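Local coordinates for sister chromatid cohesion protein (PDB 5T8V) that probably loads cohesin onto chromatin as an Scc2/Nipped-B family protein, the chain here being its C-terminal fragment, an elongated array of helical HEAT repeats, at residues Gln901-Val906 with Thr934-Tyr939; Val880-Val885 with Leu922-Ala927; Ser855-Glu860 with Arg889-Gln894. One frame throughout, in Å; residues are numbered along the deposited sequence.

Interaction 1 of 3, residues Gln901-Val906 with Thr934-Tyr939; sequences QFLTDV and TLLGTY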
ATOM      1  N   GLN A 901      -8.659 -43.625  50.883  1.00 71.51           N
ATOM      2  CA  GLN A 901      -9.873 -43.054  51.456  1.00 68.06           C
ATOM      3  C   GLN A 901     -10.408 -41.911  50.603  1.00 65.99           C
ATOM      4  O   GLN A 901     -11.628 -41.738  50.493  1.00 64.80           O
ATOM      5  CB  GLN A 901      -9.607 -42.577  52.885  1.00 68.14           C
ATOM      6  CG  GLN A 901     -10.863 -42.197  53.658  1.00 66.65           C
ATOM      7  CD  GLN A 901     -11.803 -43.372  53.868  1.00 65.31           C
ATOM      8  OE1 GLN A 901     -11.388 -44.440  54.321  1.00 65.55           O
ATOM      9  NE2 GLN A 901     -13.075 -43.181  53.533  1.00 63.90           N
ATOM     10  N   PHE A 902      -9.520 -41.129  49.988  1.00 64.03           N
ATOM     11  CA  PHE A 902      -9.964 -40.060  49.098  1.00 61.90           C
ATOM     12  C   PHE A 902     -10.776 -40.624  47.938  1.00 59.66           C
ATOM     13  O   PHE A 902     -11.905 -40.189  47.684  1.00 57.72           O
ATOM     14  CB  PHE A 902      -8.757 -39.277  48.584  1.00 63.36           C
ATOM     15  CG  PHE A 902      -9.114 -38.148  47.659  1.00 63.26           C
ATOM     16  CD1 PHE A 902      -9.472 -36.910  48.162  1.00 63.39           C
ATOM     17  CD2 PHE A 902      -9.084 -38.325  46.285  1.00 63.09           C
ATOM     18  CE1 PHE A 902      -9.799 -35.869  47.313  1.00 62.97           C
ATOM     19  CE2 PHE A 902      -9.409 -37.289  45.433  1.00 62.60           C
ATOM     20  CZ  PHE A 902      -9.767 -36.060  45.947  1.00 62.51           C
ATOM     21  N   LEU A 903     -10.213 -41.600  47.222  1.00 54.84           N
ATOM     22  CA  LEU A 903     -10.935 -42.233  46.123  1.00 54.61           C
ATOM     23  C   LEU A 903     -12.282 -42.772  46.589  1.00 53.31           C
ATOM     24  O   LEU A 903     -13.325 -42.480  45.991  1.00 51.64           O
ATOM     25  CB  LEU A 903     -10.085 -43.357  45.524  1.00 56.66           C
ATOM     26  CG  LEU A 903      -9.013 -42.955  44.505  1.00 58.39           C
ATOM     27  CD1 LEU A 903      -8.109 -41.858  45.034  1.00 59.07           C
ATOM     28  CD2 LEU A 903      -8.191 -44.171  44.116  1.00 59.42           C
ATOM     29  N   THR A 904     -12.277 -43.567  47.663  1.00 62.55           N
ATOM     30  CA  THR A 904     -13.515 -44.156  48.166  1.00 61.21           C
ATOM     31  C   THR A 904     -14.570 -43.084  48.423  1.00 59.94           C
ATOM     32  O   THR A 904     -15.705 -43.177  47.937  1.00 59.34           O
ATOM     33  CB  THR A 904     -13.226 -44.950  49.442  1.00 60.85           C
ATOM     34  OG1 THR A 904     -12.282 -45.991  49.157  1.00 61.11           O
ATOM     35  CG2 THR A 904     -14.498 -45.572  50.003  1.00 59.78           C
ATOM     36  N   ASP A 905     -14.208 -42.053  49.191  1.00 64.39           N
ATOM     37  CA  ASP A 905     -15.154 -40.987  49.500  1.00 65.01           C
ATOM     38  C   ASP A 905     -15.675 -40.333  48.226  1.00 63.47           C
ATOM     39  O   ASP A 905     -16.883 -40.123  48.071  1.00 62.51           O
ATOM     40  CB  ASP A 905     -14.495 -39.946  50.404  1.00 67.32           C
ATOM     41  CG  ASP A 905     -14.141 -40.499  51.768  1.00 69.69           C
ATOM     42  OD1 ASP A 905     -14.856 -41.402  52.253  1.00 69.74           O
ATOM     43  OD2 ASP A 905     -13.145 -40.029  52.359  1.00 71.89           O
ATOM     44  N   VAL A 906     -14.772 -39.999  47.301  1.00 50.82           N
ATOM     45  CA  VAL A 906     -15.187 -39.354  46.057  1.00 49.44           C
ATOM     46  C   VAL A 906     -16.224 -40.206  45.339  1.00 47.60           C
ATOM     47  O   VAL A 906     -17.254 -39.702  44.879  1.00 46.32           O
ATOM     48  CB  VAL A 906     -13.965 -39.074  45.163  1.00 51.02           C
ATOM     49  CG1 VAL A 906     -14.399 -38.657  43.758  1.00 50.99           C
ATOM     50  CG2 VAL A 906     -13.101 -37.987  45.784  1.00 52.07           C
ATOM     51  N   THR A 934     -10.793 -48.499  39.100  1.00 51.95           N
ATOM     52  CA  THR A 934      -9.568 -49.183  38.696  1.00 54.51           C
ATOM     53  C   THR A 934      -8.428 -48.883  39.660  1.00 56.19           C
ATOM     54  O   THR A 934      -7.656 -49.782  40.012  1.00 58.23           O
ATOM     55  CB  THR A 934      -9.176 -48.793  37.270  1.00 54.79           C
ATOM     56  OG1 THR A 934      -8.995 -47.374  37.186  1.00 53.38           O
ATOM     57  CG2 THR A 934     -10.244 -49.236  36.278  1.00 54.11           C
ATOM     58  N   LEU A 935      -8.301 -47.629  40.099  1.00 47.30           N
ATOM     59  CA  LEU A 935      -7.291 -47.313  41.106  1.00 48.55           C
ATOM     60  C   LEU A 935      -7.546 -48.094  42.388  1.00 50.01           C
ATOM     61  O   LEU A 935      -6.634 -48.720  42.940  1.00 51.84           O
ATOM     62  CB  LEU A 935      -7.263 -45.810  41.381  1.00 47.64           C
ATOM     63  CG  LEU A 935      -6.526 -44.974  40.333  1.00 47.00           C
ATOM     64  CD1 LEU A 935      -7.506 -44.207  39.475  1.00 45.28           C
ATOM     65  CD2 LEU A 935      -5.536 -44.029  40.992  1.00 47.71           C
ATOM     66  N   LEU A 936      -8.781 -48.064  42.881  1.00 53.10           N
ATOM     67  CA  LEU A 936      -9.179 -48.969  43.946  1.00 54.15           C
ATOM     68  C   LEU A 936      -9.238 -50.400  43.413  1.00 56.97           C
ATOM     69  O   LEU A 936      -9.106 -50.655  42.213  1.00 57.88           O
ATOM     70  CB  LEU A 936     -10.537 -48.565  44.524  1.00 52.38           C
ATOM     71  CG  LEU A 936     -10.645 -47.199  45.206  1.00 51.53           C
ATOM     72  CD1 LEU A 936     -12.081 -46.942  45.650  1.00 50.86           C
ATOM     73  CD2 LEU A 936      -9.698 -47.096  46.391  1.00 53.05           C
ATOM     74  N   GLY A 937      -9.443 -51.343  44.325  1.00 73.53           N
ATOM     75  CA  GLY A 937      -9.539 -52.735  43.942  1.00 77.45           C
ATOM     76  C   GLY A 937     -10.962 -53.220  43.778  1.00 78.52           C
ATOM     77  O   GLY A 937     -11.192 -54.339  43.308  1.00 80.02           O
ATOM     78  N   THR A 938     -11.928 -52.391  44.154  1.00 67.43           N
ATOM     79  CA  THR A 938     -13.323 -52.797  44.199  1.00 65.56           C
ATOM     80  C   THR A 938     -14.073 -52.337  42.955  1.00 61.51           C
ATOM     81  O   THR A 938     -13.790 -51.279  42.385  1.00 59.43           O
ATOM     82  CB  THR A 938     -14.013 -52.233  45.443  1.00 66.52           C
ATOM     83  OG1 THR A 938     -13.984 -50.800  45.404  1.00 65.05           O
ATOM     84  CG2 THR A 938     -13.320 -52.716  46.708  1.00 69.34           C
ATOM     85  N   TYR A 939     -15.038 -53.157  42.535  1.00 60.31           N
ATOM     86  CA  TYR A 939     -15.946 -52.813  41.450  1.00 57.72           C
ATOM     87  C   TYR A 939     -17.396 -53.141  41.779  1.00 56.46           C
ATOM     88  O   TYR A 939     -18.273 -52.909  40.939  1.00 54.94           O
ATOM     89  CB  TYR A 939     -15.549 -53.545  40.158  1.00 58.67           C
ATOM     90  CG  TYR A 939     -14.108 -53.339  39.747  1.00 59.71           C
ATOM     91  CD1 TYR A 939     -13.098 -54.147  40.257  1.00 62.37           C
ATOM     92  CD2 TYR A 939     -13.756 -52.343  38.845  1.00 58.53           C
ATOM     93  CE1 TYR A 939     -11.778 -53.966  39.883  1.00 63.62           C
ATOM     94  CE2 TYR A 939     -12.438 -52.154  38.465  1.00 59.88           C
ATOM     95  CZ  TYR A 939     -11.454 -52.969  38.987  1.00 62.56           C
ATOM     96  OH  TYR A 939     -10.142 -52.788  38.614  1.00 63.95           O
TER
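Leu903 on helix 900-910 meets two successive leucines, Leu935 and Leu936, where helix 919-935 gives way to a loop, and the contact is mainly apolar. Leu903 CB lies 3.9 Å from Leu936 CD2, the two leucines running alongside but pointing opposite ways. The branch beyond does different work: Leu903 CD2 comes within 3.3 Å of Leu935 CB, and here the side chains stand roughly perpendicular. Leu936 is the first residue to leave helical geometry, yet its chain still reaches across, CG opposite the carbonyl carbon about CA-CB (chi1 -63°) and the rest extended, which carries both methyls to helix 900-910.

These methyls also touch a polar atom. Leu936 CD1 is 3.6 Å from Thr904 OG1, in van der Waals contact with a hydroxyl whose hydrogen bond goes to Ala900 O in its own helix. Leu936 CD2 lies 3.9 Å from the same Thr904 OG1, so both methyls border the hydroxyl.

The contact thus pins the C-terminal end of helix 919-935 to helix 900-910. Leu903 extends the packing to Ile932, Thr938 OG1 is bonded to Arg907, and Phe902 turns elsewhere, meeting Phe859 edge-to-face and touching Arg866 of helix 866-870.

Interaction 2 of 3, residues Val880-Val885 with Leu922-Ala927; sequences VSRAVV and LDDVMA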
ATOM      1  N   VAL A 880     -18.903 -26.020  35.512  1.00 57.36           N
ATOM      2  CA  VAL A 880     -17.960 -26.291  36.596  1.00 56.20           C
ATOM      3  C   VAL A 880     -17.921 -27.781  36.912  1.00 54.62           C
ATOM      4  O   VAL A 880     -16.847 -28.359  37.124  1.00 54.81           O
ATOM      5  CB  VAL A 880     -18.320 -25.453  37.841  1.00 56.89           C
ATOM      6  CG1 VAL A 880     -19.783 -25.630  38.225  1.00 57.56           C
ATOM      7  CG2 VAL A 880     -17.425 -25.816  39.017  1.00 57.12           C
ATOM      8  N   SER A 881     -19.087 -28.428  36.949  1.00 48.25           N
ATOM      9  CA  SER A 881     -19.141 -29.845  37.298  1.00 47.68           C
ATOM     10  C   SER A 881     -18.361 -30.686  36.293  1.00 47.46           C
ATOM     11  O   SER A 881     -17.463 -31.453  36.664  1.00 48.16           O
ATOM     12  CB  SER A 881     -20.599 -30.302  37.376  1.00 47.56           C
ATOM     13  OG  SER A 881     -21.308 -29.581  38.370  1.00 47.63           O
ATOM     14  N   ARG A 882     -18.694 -30.555  35.006  1.00 50.09           N
ATOM     15  CA  ARG A 882     -17.961 -31.290  33.981  1.00 49.43           C
ATOM     16  C   ARG A 882     -16.471 -30.983  34.060  1.00 46.80           C
ATOM     17  O   ARG A 882     -15.632 -31.879  33.897  1.00 46.31           O
ATOM     18  CB  ARG A 882     -18.511 -30.957  32.595  1.00 51.70           C
ATOM     19  CG  ARG A 882     -18.159 -31.995  31.537  1.00 54.86           C
ATOM     20  CD  ARG A 882     -18.855 -31.716  30.213  1.00 57.88           C
ATOM     21  NE  ARG A 882     -17.985 -31.020  29.267  1.00 60.45           N
ATOM     22  CZ  ARG A 882     -17.205 -31.619  28.369  1.00 62.48           C
ATOM     23  NH1 ARG A 882     -16.452 -30.890  27.556  1.00 62.79           N
ATOM     24  NH2 ARG A 882     -17.172 -32.945  28.277  1.00 63.44           N
ATOM     25  N   ALA A 883     -16.123 -29.723  34.327  1.00 41.82           N
ATOM     26  CA  ALA A 883     -14.718 -29.353  34.453  1.00 42.07           C
ATOM     27  C   ALA A 883     -14.032 -30.170  35.541  1.00 42.36           C
ATOM     28  O   ALA A 883     -13.001 -30.806  35.297  1.00 42.88           O
ATOM     29  CB  ALA A 883     -14.593 -27.858  34.742  1.00 41.95           C
ATOM     30  N   VAL A 884     -14.597 -30.177  36.752  1.00 43.60           N
ATOM     31  CA  VAL A 884     -13.918 -30.839  37.863  1.00 44.53           C
ATOM     32  C   VAL A 884     -13.879 -32.348  37.650  1.00 45.45           C
ATOM     33  O   VAL A 884     -12.859 -32.995  37.918  1.00 47.28           O
ATOM     34  CB  VAL A 884     -14.572 -30.468  39.209  1.00 44.54           C
ATOM     35  CG1 VAL A 884     -14.508 -28.962  39.429  1.00 45.22           C
ATOM     36  CG2 VAL A 884     -16.008 -30.961  39.287  1.00 43.83           C
ATOM     37  N   VAL A 885     -14.975 -32.940  37.163  1.00 36.52           N
ATOM     38  CA  VAL A 885     -14.963 -34.389  36.967  1.00 36.99           C
ATOM     39  C   VAL A 885     -13.967 -34.772  35.881  1.00 37.81           C
ATOM     40  O   VAL A 885     -13.358 -35.845  35.941  1.00 38.59           O
ATOM     41  CB  VAL A 885     -16.371 -34.926  36.644  1.00 36.71           C
ATOM     42  CG1 VAL A 885     -17.337 -34.600  37.773  1.00 36.14           C
ATOM     43  CG2 VAL A 885     -16.873 -34.366  35.332  1.00 36.71           C
ATOM     44  N   LEU A 922     -23.056 -36.929  32.613  1.00 50.60           N
ATOM     45  CA  LEU A 922     -23.056 -38.335  32.999  1.00 48.22           C
ATOM     46  C   LEU A 922     -21.900 -39.081  32.346  1.00 48.34           C
ATOM     47  O   LEU A 922     -21.384 -40.054  32.911  1.00 48.60           O
ATOM     48  CB  LEU A 922     -24.378 -39.005  32.629  1.00 47.02           C
ATOM     49  CG  LEU A 922     -24.430 -40.501  32.970  1.00 46.30           C
ATOM     50  CD1 LEU A 922     -24.083 -40.775  34.430  1.00 46.28           C
ATOM     51  CD2 LEU A 922     -25.795 -41.061  32.645  1.00 47.05           C
ATOM     52  N   ASP A 923     -21.486 -38.644  31.156  1.00 45.70           N
ATOM     53  CA  ASP A 923     -20.369 -39.284  30.470  1.00 45.63           C
ATOM     54  C   ASP A 923     -19.079 -39.135  31.269  1.00 46.21           C
ATOM     55  O   ASP A 923     -18.450 -40.128  31.661  1.00 46.68           O
ATOM     56  CB  ASP A 923     -20.227 -38.682  29.067  1.00 45.84           C
ATOM     57  CG  ASP A 923     -19.386 -39.536  28.143  1.00 45.31           C
ATOM     58  OD1 ASP A 923     -18.226 -39.833  28.495  1.00 45.78           O
ATOM     59  OD2 ASP A 923     -19.887 -39.913  27.063  1.00 44.72           O
ATOM     60  N   ASP A 924     -18.675 -37.893  31.535  1.00 59.76           N
ATOM     61  CA  ASP A 924     -17.415 -37.663  32.231  1.00 60.27           C
ATOM     62  C   ASP A 924     -17.455 -38.215  33.652  1.00 59.88           C
ATOM     63  O   ASP A 924     -16.443 -38.719  34.154  1.00 60.77           O
ATOM     64  CB  ASP A 924     -17.090 -36.171  32.242  1.00 60.70           C
ATOM     65  CG  ASP A 924     -16.921 -35.603  30.844  1.00 62.46           C
ATOM     66  OD1 ASP A 924     -15.854 -35.827  30.238  1.00 62.08           O
ATOM     67  OD2 ASP A 924     -17.854 -34.933  30.354  1.00 64.34           O
ATOM     68  N   VAL A 925     -18.610 -38.139  34.320  1.00 46.03           N
ATOM     69  CA  VAL A 925     -18.681 -38.644  35.690  1.00 45.42           C
ATOM     70  C   VAL A 925     -18.632 -40.167  35.703  1.00 44.49           C
ATOM     71  O   VAL A 925     -18.062 -40.772  36.617  1.00 45.37           O
ATOM     72  CB  VAL A 925     -19.935 -38.120  36.413  1.00 46.27           C
ATOM     73  CG1 VAL A 925     -21.172 -38.645  35.767  1.00 46.61           C
ATOM     74  CG2 VAL A 925     -19.904 -38.519  37.869  1.00 46.70           C
ATOM     75  N   MET A 926     -19.245 -40.813  34.709  1.00 41.41           N
ATOM     76  CA  MET A 926     -19.163 -42.268  34.626  1.00 40.86           C
ATOM     77  C   MET A 926     -17.729 -42.707  34.359  1.00 40.75           C
ATOM     78  O   MET A 926     -17.221 -43.639  34.997  1.00 40.87           O
ATOM     79  CB  MET A 926     -20.102 -42.790  33.538  1.00 41.10           C
ATOM     80  CG  MET A 926     -20.151 -44.313  33.432  1.00 42.45           C
ATOM     81  SD  MET A 926     -20.815 -45.116  34.911  1.00 43.76           S
ATOM     82  CE  MET A 926     -22.556 -44.703  34.772  1.00 43.63           C
ATOM     83  N   ALA A 927     -17.057 -42.040  33.417  1.00 37.26           N
ATOM     84  CA  ALA A 927     -15.637 -42.296  33.202  1.00 37.77           C
ATOM     85  C   ALA A 927     -14.861 -42.161  34.507  1.00 38.29           C
ATOM     86  O   ALA A 927     -14.056 -43.031  34.862  1.00 38.89           O
ATOM     87  CB  ALA A 927     -15.088 -41.336  32.148  1.00 37.87           C
TER
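Arg882 presents the edge of its guanidinium to Asp924, with OD2 of the carboxylate near the guanidinium plane but slightly tilted from it. The carboxylate is turned well away from that plane, the two flat groups standing 58° apart, so they join at one corner and not side by side. A single hydrogen bond makes the salt bridge: Arg882 NH2 donates to Asp924 OD2 at 3.0 Å, arriving on the syn side of the oxygen with an N-H...O angle of 149°. A bend at chi3 folds the end of the arginine back toward the acid, and its aliphatic part lies beside the same oxygen, Arg882 CG being 3.2 Å from Asp924 OD2.

The rest of the contact is apolar. Val885 points at the partner helix, and its CG2 rests 3.6 Å from Asp924 CB, the two side chains set crosswise; Val925 contributes a smaller share of the surface. Leu921, on the same helix as Asp924, also touches Arg882 and Val885.

Helices 878-891 and 919-935 run in roughly the same direction here, the axes of the short segments 9.1 Å apart at closest and inclined by 26°, a side-by-side arrangement consistent with the stacked helices of a HEAT-repeat solenoid. Asp924 is buried, and its other oxygen, OD1, forms a salt bridge with Arg889. One carboxylate therefore serves two arginines of the neighbouring helix, which would offset the cost of burying it and probably favour its ionised form.

Interaction 3 of 3, residues Ser855-Glu860 with Arg889-Gln894; sequences SLFTFE and RRVLPQ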
ATOM      1  N   SER A 855       0.654 -34.268  34.549  1.00 75.55           N
ATOM      2  CA  SER A 855       1.801 -34.200  35.449  1.00 76.51           C
ATOM      3  C   SER A 855       1.889 -32.867  36.181  1.00 75.84           C
ATOM      4  O   SER A 855       2.512 -32.797  37.246  1.00 77.60           O
ATOM      5  CB  SER A 855       3.091 -34.438  34.662  1.00 78.03           C
ATOM      6  OG  SER A 855       4.229 -34.145  35.452  1.00 79.60           O
ATOM      7  N   LEU A 856       1.281 -31.812  35.637  1.00 70.10           N
ATOM      8  CA  LEU A 856       1.397 -30.483  36.225  1.00 69.03           C
ATOM      9  C   LEU A 856       0.562 -30.324  37.488  1.00 67.23           C
ATOM     10  O   LEU A 856       0.783 -29.372  38.243  1.00 66.98           O
ATOM     11  CB  LEU A 856       0.981 -29.429  35.197  1.00 68.23           C
ATOM     12  CG  LEU A 856       1.777 -29.448  33.891  1.00 70.21           C
ATOM     13  CD1 LEU A 856       0.988 -28.799  32.769  1.00 68.45           C
ATOM     14  CD2 LEU A 856       3.112 -28.750  34.075  1.00 72.64           C
ATOM     15  N   PHE A 857      -0.382 -31.227  37.737  1.00 62.23           N
ATOM     16  CA  PHE A 857      -1.304 -31.101  38.853  1.00 61.85           C
ATOM     17  C   PHE A 857      -0.811 -31.902  40.052  1.00 65.70           C
ATOM     18  O   PHE A 857      -0.079 -32.884  39.910  1.00 67.75           O
ATOM     19  CB  PHE A 857      -2.705 -31.569  38.453  1.00 58.43           C
ATOM     20  CG  PHE A 857      -3.361 -30.698  37.416  1.00 56.03           C
ATOM     21  CD1 PHE A 857      -2.949 -30.741  36.094  1.00 56.42           C
ATOM     22  CD2 PHE A 857      -4.392 -29.840  37.761  1.00 54.20           C
ATOM     23  CE1 PHE A 857      -3.547 -29.940  35.140  1.00 55.22           C
ATOM     24  CE2 PHE A 857      -4.994 -29.040  36.810  1.00 52.89           C
ATOM     25  CZ  PHE A 857      -4.572 -29.090  35.498  1.00 53.52           C
ATOM     26  N   THR A 858      -1.224 -31.468  41.242  1.00 52.69           N
ATOM     27  CA  THR A 858      -0.874 -32.129  42.490  1.00 54.92           C
ATOM     28  C   THR A 858      -2.142 -32.485  43.258  1.00 54.26           C
ATOM     29  O   THR A 858      -3.216 -31.924  43.023  1.00 52.86           O
ATOM     30  CB  THR A 858       0.030 -31.244  43.361  1.00 56.44           C
ATOM     31  OG1 THR A 858      -0.702 -30.097  43.812  1.00 55.14           O
ATOM     32  CG2 THR A 858       1.249 -30.784  42.577  1.00 57.81           C
ATOM     33  N   PHE A 859      -2.002 -33.433  44.187  1.00 72.29           N
ATOM     34  CA  PHE A 859      -3.154 -33.890  44.960  1.00 72.11           C
ATOM     35  C   PHE A 859      -3.740 -32.763  45.801  1.00 73.20           C
ATOM     36  O   PHE A 859      -4.965 -32.625  45.901  1.00 71.80           O
ATOM     37  CB  PHE A 859      -2.751 -35.066  45.852  1.00 73.96           C
ATOM     38  CG  PHE A 859      -3.795 -35.446  46.864  1.00 73.78           C
ATOM     39  CD1 PHE A 859      -4.800 -36.342  46.540  1.00 72.91           C
ATOM     40  CD2 PHE A 859      -3.769 -34.911  48.142  1.00 74.92           C
ATOM     41  CE1 PHE A 859      -5.761 -36.695  47.471  1.00 72.64           C
ATOM     42  CE2 PHE A 859      -4.727 -35.259  49.076  1.00 74.80           C
ATOM     43  CZ  PHE A 859      -5.724 -36.154  48.740  1.00 73.28           C
ATOM     44  N   GLU A 860      -2.880 -31.948  46.419  1.00 83.49           N
ATOM     45  CA  GLU A 860      -3.364 -30.911  47.325  1.00 85.53           C
ATOM     46  C   GLU A 860      -4.346 -29.978  46.630  1.00 82.59           C
ATOM     47  O   GLU A 860      -5.308 -29.509  47.248  1.00 81.17           O
ATOM     48  CB  GLU A 860      -2.185 -30.119  47.891  1.00 87.76           C
ATOM     49  CG  GLU A 860      -1.289 -30.918  48.826  1.00 91.28           C
ATOM     50  CD  GLU A 860      -1.989 -31.312  50.116  1.00 93.70           C
ATOM     51  OE1 GLU A 860      -3.145 -30.886  50.324  1.00 92.72           O
ATOM     52  OE2 GLU A 860      -1.382 -32.048  50.922  1.00 96.72           O
ATOM     53  N   ARG A 889     -10.756 -37.080  36.237  1.00 64.58           N
ATOM     54  CA  ARG A 889     -10.608 -38.162  35.271  1.00 66.48           C
ATOM     55  C   ARG A 889      -9.196 -38.201  34.698  1.00 68.89           C
ATOM     56  O   ARG A 889      -8.582 -39.270  34.601  1.00 69.39           O
ATOM     57  CB  ARG A 889     -11.645 -37.985  34.160  1.00 66.34           C
ATOM     58  CG  ARG A 889     -11.536 -38.954  32.996  1.00 68.13           C
ATOM     59  CD  ARG A 889     -12.626 -38.661  31.978  1.00 68.08           C
ATOM     60  NE  ARG A 889     -12.567 -39.538  30.814  1.00 70.00           N
ATOM     61  CZ  ARG A 889     -13.454 -39.525  29.825  1.00 70.99           C
ATOM     62  NH1 ARG A 889     -14.478 -38.682  29.857  1.00 69.95           N
ATOM     63  NH2 ARG A 889     -13.323 -40.359  28.802  1.00 73.12           N
ATOM     64  N   ARG A 890      -8.662 -37.039  34.319  1.00 76.75           N
ATOM     65  CA  ARG A 890      -7.355 -36.989  33.674  1.00 78.76           C
ATOM     66  C   ARG A 890      -6.217 -37.034  34.689  1.00 78.78           C
ATOM     67  O   ARG A 890      -5.198 -37.692  34.454  1.00 80.30           O
ATOM     68  CB  ARG A 890      -7.246 -35.725  32.818  1.00 78.92           C
ATOM     69  CG  ARG A 890      -8.203 -35.682  31.635  1.00 79.72           C
ATOM     70  CD  ARG A 890      -7.735 -36.586  30.505  1.00 83.32           C
ATOM     71  NE  ARG A 890      -8.542 -36.413  29.297  1.00 84.68           N
ATOM     72  CZ  ARG A 890      -9.615 -37.136  28.987  1.00 85.94           C
ATOM     73  NH1 ARG A 890     -10.036 -38.105  29.791  1.00 85.87           N
ATOM     74  NH2 ARG A 890     -10.274 -36.891  27.861  1.00 86.10           N
ATOM     75  N   VAL A 891      -6.373 -36.346  35.817  1.00 66.89           N
ATOM     76  CA  VAL A 891      -5.282 -36.215  36.778  1.00 68.75           C
ATOM     77  C   VAL A 891      -5.169 -37.461  37.643  1.00 72.77           C
ATOM     78  O   VAL A 891      -4.108 -38.087  37.731  1.00 73.86           O
ATOM     79  CB  VAL A 891      -5.477 -34.960  37.648  1.00 67.73           C
ATOM     80  CG1 VAL A 891      -4.416 -34.891  38.748  1.00 68.31           C
ATOM     81  CG2 VAL A 891      -5.437 -33.701  36.788  1.00 66.63           C
ATOM     82  N   LEU A 892      -6.263 -37.831  38.302  1.00 70.63           N
ATOM     83  CA  LEU A 892      -6.191 -38.807  39.382  1.00 68.32           C
ATOM     84  C   LEU A 892      -5.474 -40.100  39.010  1.00 77.70           C
ATOM     85  O   LEU A 892      -4.721 -40.616  39.853  1.00 81.23           O
ATOM     86  CB  LEU A 892      -7.613 -39.095  39.886  1.00 68.79           C
ATOM     87  CG  LEU A 892      -7.780 -39.581  41.328  1.00 65.18           C
ATOM     88  CD1 LEU A 892      -6.918 -38.812  42.325  1.00 65.15           C
ATOM     89  CD2 LEU A 892      -9.237 -39.457  41.705  1.00 62.37           C
ATOM     90  N   PRO A 893      -5.641 -40.674  37.813  1.00 48.13           N
ATOM     91  CA  PRO A 893      -4.857 -41.873  37.472  1.00 50.22           C
ATOM     92  C   PRO A 893      -3.359 -41.616  37.376  1.00 52.25           C
ATOM     93  O   PRO A 893      -2.593 -42.581  37.260  1.00 54.30           O
ATOM     94  CB  PRO A 893      -5.438 -42.309  36.117  1.00 50.38           C
ATOM     95  CG  PRO A 893      -6.126 -41.108  35.583  1.00 48.76           C
ATOM     96  CD  PRO A 893      -6.628 -40.353  36.766  1.00 47.03           C
ATOM     97  N   GLN A 894      -2.920 -40.358  37.421  1.00 84.74           N
ATOM     98  CA  GLN A 894      -1.500 -40.035  37.380  1.00 88.71           C
ATOM     99  C   GLN A 894      -0.845 -40.058  38.755  1.00 91.52           C
ATOM    100  O   GLN A 894       0.373 -40.249  38.839  1.00 92.50           O
ATOM    101  CB  GLN A 894      -1.298 -38.657  36.736  1.00 88.39           C
ATOM    102  CG  GLN A 894       0.144 -38.150  36.736  1.00 90.24           C
ATOM    103  CD  GLN A 894       0.398 -37.072  37.782  1.00 89.77           C
ATOM    104  OE1 GLN A 894      -0.529 -36.568  38.416  1.00 87.09           O
ATOM    105  NE2 GLN A 894       1.663 -36.709  37.957  1.00 93.00           N
TER
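Phe857 and Val891 make the hydrophobic part of this contact. The valine methyl CG2 sits over one face of the phenylalanine ring, 4.1 Å from its centroid and 26° off the normal, a CH-pi arrangement displaced toward the ring's root: the nearest ring atom is CG, at 3.7 Å. The other methyl works on the stem, with Val891 CG1 3.7 Å from Phe857 CB. With CG1 anti to the backbone N (chi1 174°), both branches of the valine face the phenylalanine.

The second kind of contact sets an amide against backbone. Gln894, in the short 3-10 turn 892-894, extends its side chain, bent at chi2, toward the segment 855-860 and lays its NE2 3.6 Å from Ser855 CA. This is van der Waals contact, made at the more exposed border of the interface.

Together these meetings fasten the connection between helices 839-852 and 859-862 to the C-terminal end of helix 878-891. Phe857 also packs on Val819 of helix 808-824 and on Leu846 and Ala850 of helix 839-852, while Val891 touches Ala850 and Leu862. Phe859, at the start of the short helix 859-862, stacks on His899.

The three contacts show one region of a helical solenoid using different chemistry in different places. Interaction 2 is the buried one, two helix bodies side by side with a charge bridged between them; interactions 1 and 3 are partly buried and join helix ends and connections, through aliphatic packing in the first and an aromatic face in the third. Helix 919-935 serves interactions 1 and 2, and helix 878-891 serves interactions 2 and 3. Centres lie about 15 to 17 Å apart. Interaction 3 touches both others, through Arg889, which shares the acid of interaction 2, and through Leu892, which packs against the leucines of interaction 1.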